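Local coordinates for protein putative polysaccharide binding proteins (DUF1812) (Bacteroides thetaiotaomicron VPI-5482, PDB 3GF8) that is probably an outer-membrane lipoprotein of the FimB/Mfa2 family that takes part in anchoring or assembling fimbriae, its exact function being unproven, at residues A[36-41]-A[84-89]; A[154-159]-A[271-276]; A[168-173]-A[227-232]. All coordinates share one frame; numbering follows the deposited sequence.

Contact 1: A[36-41]-A[84-89]; sequences VDKVEL and GARDSY
K38 reaches across to the loop 84-89 with a fully extended side chain and donates a hydrogen bond from NZ to the main-chain oxygen of A85. CG stands anti to the backbone N (chi1 173°), and the straight chain beyond it carries NZ to within 2.7 Å of A85 O, nearly in line with the carbonyl bond. On the way it passes the guanidinium of R86: K38 CD sits over the centre of one face of that group, 4.2 Å above its plane, so the lysine methylenes provide an apolar floor for a flat cation. The guanidinium in turn uses its edge for D37. R86 NH2 donates to D37 OD1 at 3.0 Å in an almost straight salt bridge (172°), and the acceptor lies in the guanidinium plane. The carboxylate, however, is turned nearly perpendicular to that plane, and OD1 is met from above its own plane. CG of D37 lies between the backbone N and the carbonyl carbon (chi1 77°), which sets the carboxylate carbon beside R86 NH2. The arginine is held on a second side as well, because its NH1 pairs with E57; two carboxylates thus share its charge, which probably offsets the nearness of the lysine ammonium. Beneath the side chains, G84 N donates to K38 O at 2.7 Å. G84 has a positive phi, which by itself favours glycine, as the chain leaves strand 75-83. The contact sits at the start of strand 38-44, just after helix 32-35, where that strand runs antiparallel between strands 50-57 and 75-83; the loop 84-89 carries the chain on towards strand 89-91.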
# COMPACT_ATOMS: atom_id res chain seq x y z
N VAL A 36 -4.24 -13.09 -1.32
CA VAL A 36 -3.47 -12.84 -2.50
C VAL A 36 -3.93 -13.78 -3.59
O VAL A 36 -3.79 -14.99 -3.45
CB VAL A 36 -1.97 -13.02 -2.25
CG1 VAL A 36 -1.17 -12.69 -3.52
CG2 VAL A 36 -1.52 -12.13 -1.11
N ASP A 37 -4.49 -13.24 -4.66
CA ASP A 37 -4.95 -14.08 -5.77
C ASP A 37 -4.11 -13.98 -7.05
O ASP A 37 -4.52 -14.51 -8.06
CB ASP A 37 -6.43 -13.85 -6.07
CG ASP A 37 -6.73 -12.55 -6.84
OD1 ASP A 37 -5.82 -11.78 -7.30
OD2 ASP A 37 -7.94 -12.32 -7.01
N LYS A 38 -2.95 -13.33 -7.00
CA LYS A 38 -2.04 -13.38 -8.16
C LYS A 38 -0.65 -13.06 -7.71
O LYS A 38 -0.42 -12.11 -6.94
CB LYS A 38 -2.50 -12.38 -9.25
CG LYS A 38 -1.51 -12.23 -10.45
CD LYS A 38 -1.98 -11.17 -11.46
CE LYS A 38 -0.99 -11.02 -12.59
NZ LYS A 38 -1.34 -9.91 -13.52
N VAL A 39 0.30 -13.87 -8.16
CA VAL A 39 1.71 -13.61 -7.90
C VAL A 39 2.40 -13.60 -9.25
O VAL A 39 2.02 -14.35 -10.15
CB VAL A 39 2.30 -14.65 -6.94
CG1 VAL A 39 1.70 -14.50 -5.55
CG2 VAL A 39 2.03 -16.12 -7.46
N GLU A 40 3.41 -12.73 -9.40
CA GLU A 40 4.22 -12.75 -10.59
C GLU A 40 5.67 -12.66 -10.16
O GLU A 40 6.13 -11.64 -9.62
CB GLU A 40 3.81 -11.63 -11.52
CG GLU A 40 4.57 -11.61 -12.89
CD GLU A 40 3.94 -10.62 -13.89
OE1 GLU A 40 4.06 -9.37 -13.73
OE2 GLU A 40 3.28 -11.11 -14.83
N LEU A 41 6.38 -13.77 -10.37
CA LEU A 41 7.78 -13.93 -9.94
C LEU A 41 8.69 -13.44 -11.07
O LEU A 41 8.52 -13.84 -12.22
CB LEU A 41 8.09 -15.40 -9.63
CG LEU A 41 9.44 -15.71 -8.95
CD1 LEU A 41 9.40 -15.36 -7.49
CD2 LEU A 41 9.84 -17.17 -9.15
N GLY A 84 -0.81 -9.40 -6.87
CA GLY A 84 -2.03 -8.63 -7.05
C GLY A 84 -2.10 -7.64 -8.22
O GLY A 84 -3.15 -7.06 -8.41
N ALA A 85 -1.01 -7.45 -8.99
CA ALA A 85 -0.99 -6.38 -10.00
C ALA A 85 -1.84 -6.77 -11.20
O ALA A 85 -1.60 -7.79 -11.85
CB ALA A 85 0.45 -5.99 -10.44
N ARG A 86 -2.87 -5.98 -11.46
CA ARG A 86 -3.75 -6.19 -12.62
C ARG A 86 -3.92 -4.88 -13.35
O ARG A 86 -2.91 -4.21 -13.62
CB ARG A 86 -5.08 -6.81 -12.18
CG ARG A 86 -4.90 -8.21 -11.57
CD ARG A 86 -6.24 -8.76 -11.16
NE ARG A 86 -6.16 -10.02 -10.43
CZ ARG A 86 -6.16 -11.22 -11.00
NH1 ARG A 86 -6.25 -11.34 -12.32
NH2 ARG A 86 -6.07 -12.31 -10.25
N ASP A 87 -5.14 -4.45 -13.62
CA ASP A 87 -5.35 -3.30 -14.50
C ASP A 87 -4.96 -1.94 -13.99
O ASP A 87 -4.84 -1.03 -14.79
CB ASP A 87 -6.80 -3.22 -14.91
CG ASP A 87 -7.19 -4.35 -15.82
OD1 ASP A 87 -6.31 -4.81 -16.59
OD2 ASP A 87 -8.36 -4.80 -15.76
N SER A 88 -4.74 -1.78 -12.69
CA SER A 88 -4.40 -0.45 -12.18
C SER A 88 -2.98 -0.05 -12.45
O SER A 88 -2.66 1.16 -12.40
CB SER A 88 -4.66 -0.34 -10.69
OG SER A 88 -6.02 -0.60 -10.40
N TYR A 89 -2.13 -1.02 -12.77
CA TYR A 89 -0.71 -0.76 -12.78
C TYR A 89 -0.10 -1.14 -14.12
O TYR A 89 -0.50 -2.14 -14.70
CB TYR A 89 -0.06 -1.59 -11.69
CG TYR A 89 -0.81 -1.56 -10.39
CD1 TYR A 89 -0.71 -0.47 -9.56
CD2 TYR A 89 -1.61 -2.61 -9.98
CE1 TYR A 89 -1.37 -0.40 -8.35
CE2 TYR A 89 -2.28 -2.56 -8.76
CZ TYR A 89 -2.15 -1.45 -7.94
OH TYR A 89 -2.81 -1.32 -6.71

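Contact 2: A[154-159]-A[271-276]; sequences FGFQSY and FFLSES
F156 and F271 lie side by side and point the same way from two neighbouring parallel strands. Their ring planes are nearly parallel, 6° apart, but slid past each other so far that they barely overlap; the contact is made by F156 CE2 against F271 CD1, at 3.5 Å. F154 approaches the same ring from its rim: F154 CD1 lies in the plane of the F271 ring, 3.5 Å from CE1 of F271, and the two planes are inclined at 51°. F271 has CG beside the backbone N and anti to the carbonyl carbon (chi1 -59°), as do both of its aromatic partners, and the three rings form an aromatic cluster that L225 also touches. An alanine in place of F271 would probably leave the F154 and F156 rings without their common partner and open a gap beside them, where the F271 ring had packed.

The other face of the strand pair is more polar. Q157 and F272 run alongside each other, the amide steeply inclined to the ring, with Q157 OE1 3.2 Å from F272 CE2. Y159 crosses F272 at about a right angle and receives F272 CB at the edge of its ring, 3.9 Å from CD1 of Y159. The backbones are joined by four hydrogen bonds in the parallel pattern: F271 N to G155 O, Q157 N to F271 O, L273 N to Q157 O and Y159 N to L273 O. A water bridges S158 OG and L273 O where the strands end. The chemistry implies a two-sided join: regular main-chain bonding satisfies the polar backbone, an apolar aromatic face is buried beneath it, and the Q157 and F272 face remains partly accessible to solvent.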
# COMPACT_ATOMS: atom_id res chain seq x y z
N PHE A 154 -12.13 7.78 6.43
CA PHE A 154 -12.11 9.00 7.22
C PHE A 154 -13.51 9.44 7.62
O PHE A 154 -14.42 9.45 6.81
CB PHE A 154 -11.45 10.13 6.47
CG PHE A 154 -9.98 9.96 6.25
CD1 PHE A 154 -9.12 9.77 7.30
CD2 PHE A 154 -9.44 10.08 4.98
CE1 PHE A 154 -7.76 9.67 7.09
CE2 PHE A 154 -8.07 9.98 4.78
CZ PHE A 154 -7.24 9.78 5.82
N GLY A 155 -13.66 9.79 8.89
CA GLY A 155 -14.83 10.46 9.42
C GLY A 155 -14.45 11.82 9.99
O GLY A 155 -13.35 12.02 10.52
N PHE A 156 -15.35 12.78 9.86
CA PHE A 156 -15.08 14.10 10.36
C PHE A 156 -16.28 14.53 11.17
O PHE A 156 -17.37 14.61 10.62
CB PHE A 156 -14.82 15.07 9.19
CG PHE A 156 -13.71 14.63 8.29
CD1 PHE A 156 -13.96 13.76 7.26
CD2 PHE A 156 -12.41 15.06 8.49
CE1 PHE A 156 -12.93 13.32 6.45
CE2 PHE A 156 -11.38 14.62 7.70
CZ PHE A 156 -11.63 13.76 6.68
N GLN A 157 -16.08 14.82 12.45
CA GLN A 157 -17.14 15.30 13.35
C GLN A 157 -16.71 16.45 14.23
O GLN A 157 -15.52 16.66 14.55
CB GLN A 157 -17.57 14.20 14.31
CG GLN A 157 -17.89 12.87 13.71
CD GLN A 157 -17.98 11.77 14.77
OE1 GLN A 157 -17.95 12.05 15.98
NE2 GLN A 157 -18.10 10.51 14.32
N SER A 158 -17.71 17.16 14.69
CA SER A 158 -17.54 18.17 15.70
C SER A 158 -17.07 17.53 17.00
O SER A 158 -17.66 16.55 17.47
CB SER A 158 -18.89 18.85 15.94
OG SER A 158 -18.79 19.77 17.01
N TYR A 159 -16.01 18.09 17.58
CA TYR A 159 -15.50 17.62 18.85
C TYR A 159 -16.50 17.80 19.97
O TYR A 159 -16.67 16.91 20.79
CB TYR A 159 -14.21 18.35 19.22
CG TYR A 159 -13.75 18.02 20.62
CD1 TYR A 159 -13.24 16.77 20.91
CD2 TYR A 159 -13.91 18.92 21.67
CE1 TYR A 159 -12.83 16.45 22.16
CE2 TYR A 159 -13.52 18.60 22.95
CZ TYR A 159 -12.98 17.36 23.18
OH TYR A 159 -12.58 16.99 24.42
N PHE A 271 -11.63 12.20 12.73
CA PHE A 271 -11.24 13.50 13.24
C PHE A 271 -12.38 14.19 13.99
O PHE A 271 -13.53 14.31 13.48
CB PHE A 271 -10.80 14.41 12.10
CG PHE A 271 -9.64 13.86 11.33
CD1 PHE A 271 -9.84 12.91 10.36
CD2 PHE A 271 -8.36 14.28 11.59
CE1 PHE A 271 -8.80 12.39 9.66
CE2 PHE A 271 -7.31 13.77 10.89
CZ PHE A 271 -7.53 12.82 9.93
N PHE A 272 -12.06 14.63 15.20
CA PHE A 272 -12.94 15.41 16.04
C PHE A 272 -12.43 16.84 15.99
O PHE A 272 -11.35 17.15 16.52
CB PHE A 272 -12.94 14.88 17.47
CG PHE A 272 -13.53 13.53 17.57
CD1 PHE A 272 -12.78 12.42 17.23
CD2 PHE A 272 -14.86 13.36 17.90
CE1 PHE A 272 -13.34 11.16 17.28
CE2 PHE A 272 -15.43 12.11 17.94
CZ PHE A 272 -14.68 11.01 17.63
N LEU A 273 -13.19 17.70 15.33
CA LEU A 273 -12.71 19.04 14.99
C LEU A 273 -13.37 20.13 15.80
O LEU A 273 -14.52 20.00 16.26
CB LEU A 273 -12.98 19.33 13.53
CG LEU A 273 -12.41 18.29 12.59
CD1 LEU A 273 -13.17 18.35 11.32
CD2 LEU A 273 -10.95 18.63 12.39
N SER A 274 -12.62 21.21 15.96
CA SER A 274 -13.16 22.44 16.49
C SER A 274 -14.00 23.10 15.39
O SER A 274 -13.92 22.74 14.20
CB SER A 274 -12.04 23.37 16.94
OG SER A 274 -11.37 23.97 15.84
N GLU A 275 -14.75 24.10 15.80
CA GLU A 275 -15.40 25.02 14.86
C GLU A 275 -14.45 25.68 13.88
O GLU A 275 -14.87 26.11 12.83
CB GLU A 275 -16.12 26.13 15.62
CG GLU A 275 -17.25 25.63 16.46
CD GLU A 275 -18.26 26.72 16.80
OE1 GLU A 275 -17.94 27.93 16.60
OE2 GLU A 275 -19.38 26.35 17.24
N SER A 276 -13.18 25.77 14.22
CA SER A 276 -12.25 26.44 13.36
C SER A 276 -11.37 25.42 12.63
O SER A 276 -10.25 25.73 12.28
CB SER A 276 -11.41 27.45 14.18
OG SER A 276 -10.88 26.86 15.34
O HOH W 1 -16.45 21.41 18.06

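Contact 3: A[168-173]-A[227-232]; sequences NDYDYE and LTEKAS
Y172 and L227 meet on the buried face of this strand pair, where CD2 of the Y172 ring lies 3.7 Å from CG of L227. On the same face Y170 and E229 cross obliquely, Y170 CD1 lying 3.5 Å from E229 CA and Y170 CE1 close to E229 CG. The ring and the carboxylate are turned only 19° from one another, and a water lies between Y170 OH and E229 OE2, its approach to the carboxylate being doubtfully short. A second water bridges E173 OE2 and T228 OG1, whose direct separation is 4.1 Å, T228 lying on the face opposite Y170.

Main-chain bonds fix the register. D171 and T228 form a hydrogen-bonded pair, D171 N donating to T228 O at 2.8 Å and T228 N to D171 O at 2.9 Å, while K230 N binds D169 O at 2.8 Å beyond the end of the strands.

Further out, the hydroxyl of Y172 is bonded to the main-chain oxygen of M167, and OE1 of E173 to S194. The Y170 ring is met edge-to-face by W277. The arrangement is that of two adjacent antiparallel strands, 170-176 and 224-229, both interior strands of a mixed five-stranded sheet, the former in the middle, consistent with the beta-rich, transthyretin-like architecture of the fimbrillin superfamily.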
# COMPACT_ATOMS: atom_id res chain seq x y z
N ASN A 168 -20.92 16.29 2.99
CA ASN A 168 -20.99 16.56 1.53
C ASN A 168 -20.67 18.00 1.15
O ASN A 168 -20.66 18.32 -0.04
CB ASN A 168 -22.30 16.08 0.88
CG ASN A 168 -23.41 15.92 1.87
OD1 ASN A 168 -23.76 14.77 2.28
ND2 ASN A 168 -23.96 17.07 2.31
N ASP A 169 -20.34 18.86 2.12
CA ASP A 169 -19.93 20.23 1.76
C ASP A 169 -18.50 20.32 1.14
O ASP A 169 -18.16 21.31 0.49
CB ASP A 169 -20.08 21.15 2.98
CG ASP A 169 -21.55 21.29 3.45
OD1 ASP A 169 -22.48 20.98 2.68
OD2 ASP A 169 -21.77 21.70 4.60
N TYR A 170 -17.71 19.25 1.29
CA TYR A 170 -16.28 19.30 0.96
C TYR A 170 -15.80 18.25 -0.03
O TYR A 170 -16.40 17.21 -0.16
CB TYR A 170 -15.51 19.12 2.26
CG TYR A 170 -16.03 20.06 3.27
CD1 TYR A 170 -15.59 21.37 3.30
CD2 TYR A 170 -17.03 19.67 4.17
CE1 TYR A 170 -16.09 22.27 4.19
CE2 TYR A 170 -17.52 20.56 5.08
CZ TYR A 170 -17.05 21.87 5.08
OH TYR A 170 -17.54 22.79 5.97
N ASP A 171 -14.70 18.56 -0.71
CA ASP A 171 -13.89 17.56 -1.38
C ASP A 171 -12.70 17.10 -0.52
O ASP A 171 -12.19 17.86 0.33
CB ASP A 171 -13.34 18.12 -2.67
CG ASP A 171 -14.41 18.43 -3.68
OD1 ASP A 171 -15.50 17.79 -3.63
OD2 ASP A 171 -14.12 19.33 -4.52
N TYR A 172 -12.24 15.88 -0.80
CA TYR A 172 -11.27 15.16 0.00
C TYR A 172 -10.19 14.63 -0.88
O TYR A 172 -10.48 13.97 -1.89
CB TYR A 172 -11.93 13.99 0.67
CG TYR A 172 -13.16 14.36 1.43
CD1 TYR A 172 -14.39 14.51 0.77
CD2 TYR A 172 -13.10 14.61 2.79
CE1 TYR A 172 -15.53 14.88 1.48
CE2 TYR A 172 -14.21 14.93 3.50
CZ TYR A 172 -15.44 15.10 2.82
OH TYR A 172 -16.55 15.45 3.54
N GLU A 173 -8.94 14.90 -0.48
CA GLU A 173 -7.78 14.42 -1.16
C GLU A 173 -6.68 13.92 -0.23
O GLU A 173 -6.43 14.50 0.83
CB GLU A 173 -7.13 15.57 -1.96
CG GLU A 173 -8.03 16.34 -2.90
CD GLU A 173 -7.26 17.51 -3.47
OE1 GLU A 173 -6.47 17.32 -4.43
OE2 GLU A 173 -7.42 18.62 -2.92
N LEU A 227 -8.89 18.87 2.76
CA LEU A 227 -10.30 19.10 2.55
C LEU A 227 -10.52 20.50 1.97
O LEU A 227 -9.94 21.47 2.44
CB LEU A 227 -11.08 18.95 3.86
CG LEU A 227 -11.49 17.55 4.26
CD1 LEU A 227 -10.31 16.56 4.41
CD2 LEU A 227 -12.27 17.64 5.54
N THR A 228 -11.39 20.59 0.96
CA THR A 228 -11.65 21.83 0.27
C THR A 228 -13.14 22.06 0.22
O THR A 228 -13.92 21.15 -0.08
CB THR A 228 -11.07 21.82 -1.16
OG1 THR A 228 -9.67 21.53 -1.09
CG2 THR A 228 -11.27 23.20 -1.85
N GLU A 229 -13.55 23.26 0.57
CA GLU A 229 -14.97 23.56 0.61
C GLU A 229 -15.52 23.68 -0.81
O GLU A 229 -14.99 24.42 -1.63
CB GLU A 229 -15.19 24.86 1.36
CG GLU A 229 -16.61 25.09 1.69
CD GLU A 229 -16.79 26.41 2.38
OE1 GLU A 229 -16.38 27.43 1.80
OE2 GLU A 229 -17.32 26.40 3.50
N LYS A 230 -16.58 22.92 -1.09
CA LYS A 230 -17.14 22.94 -2.43
C LYS A 230 -17.56 24.39 -2.76
O LYS A 230 -17.14 24.96 -3.77
CB LYS A 230 -18.34 21.98 -2.55
CG LYS A 230 -18.01 20.51 -2.61
CD LYS A 230 -19.29 19.70 -2.33
CE LYS A 230 -19.07 18.20 -2.43
NZ LYS A 230 -20.26 17.40 -1.93
N ALA A 231 -18.35 24.98 -1.86
CA ALA A 231 -18.87 26.35 -2.08
C ALA A 231 -17.75 27.35 -2.46
O ALA A 231 -17.71 27.84 -3.59
CB ALA A 231 -19.66 26.84 -0.86
N SER A 232 -16.83 27.61 -1.54
CA SER A 232 -15.83 28.65 -1.77
C SER A 232 -14.68 28.17 -2.61
O SER A 232 -13.99 28.98 -3.21
CB SER A 232 -15.23 29.10 -0.45
OG SER A 232 -14.61 28.00 0.18
O HOH W 2 -16.50 25.32 5.52
O HOH W 3 -9.39 18.81 -1.03

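Contacts 2 and 3 lie on the same side of the chain's centre and touch, F156 packing on Y172 and L227, so the apolar faces of their two sheets share one core. Contact 1 is remote, its nearest atoms about 17 Å from either, although its strand 38-44 belongs to the same extended strand network as contact 2. Contact 2 is the buried one, aromatic beneath a parallel backbone pairing; contact 3 is mainly a surface pairing, antiparallel, with waters bridging its polar side chains. Contact 1, partly buried, joins a strand to a loop and relies on charged side chains where the others rely on regular strand pairing.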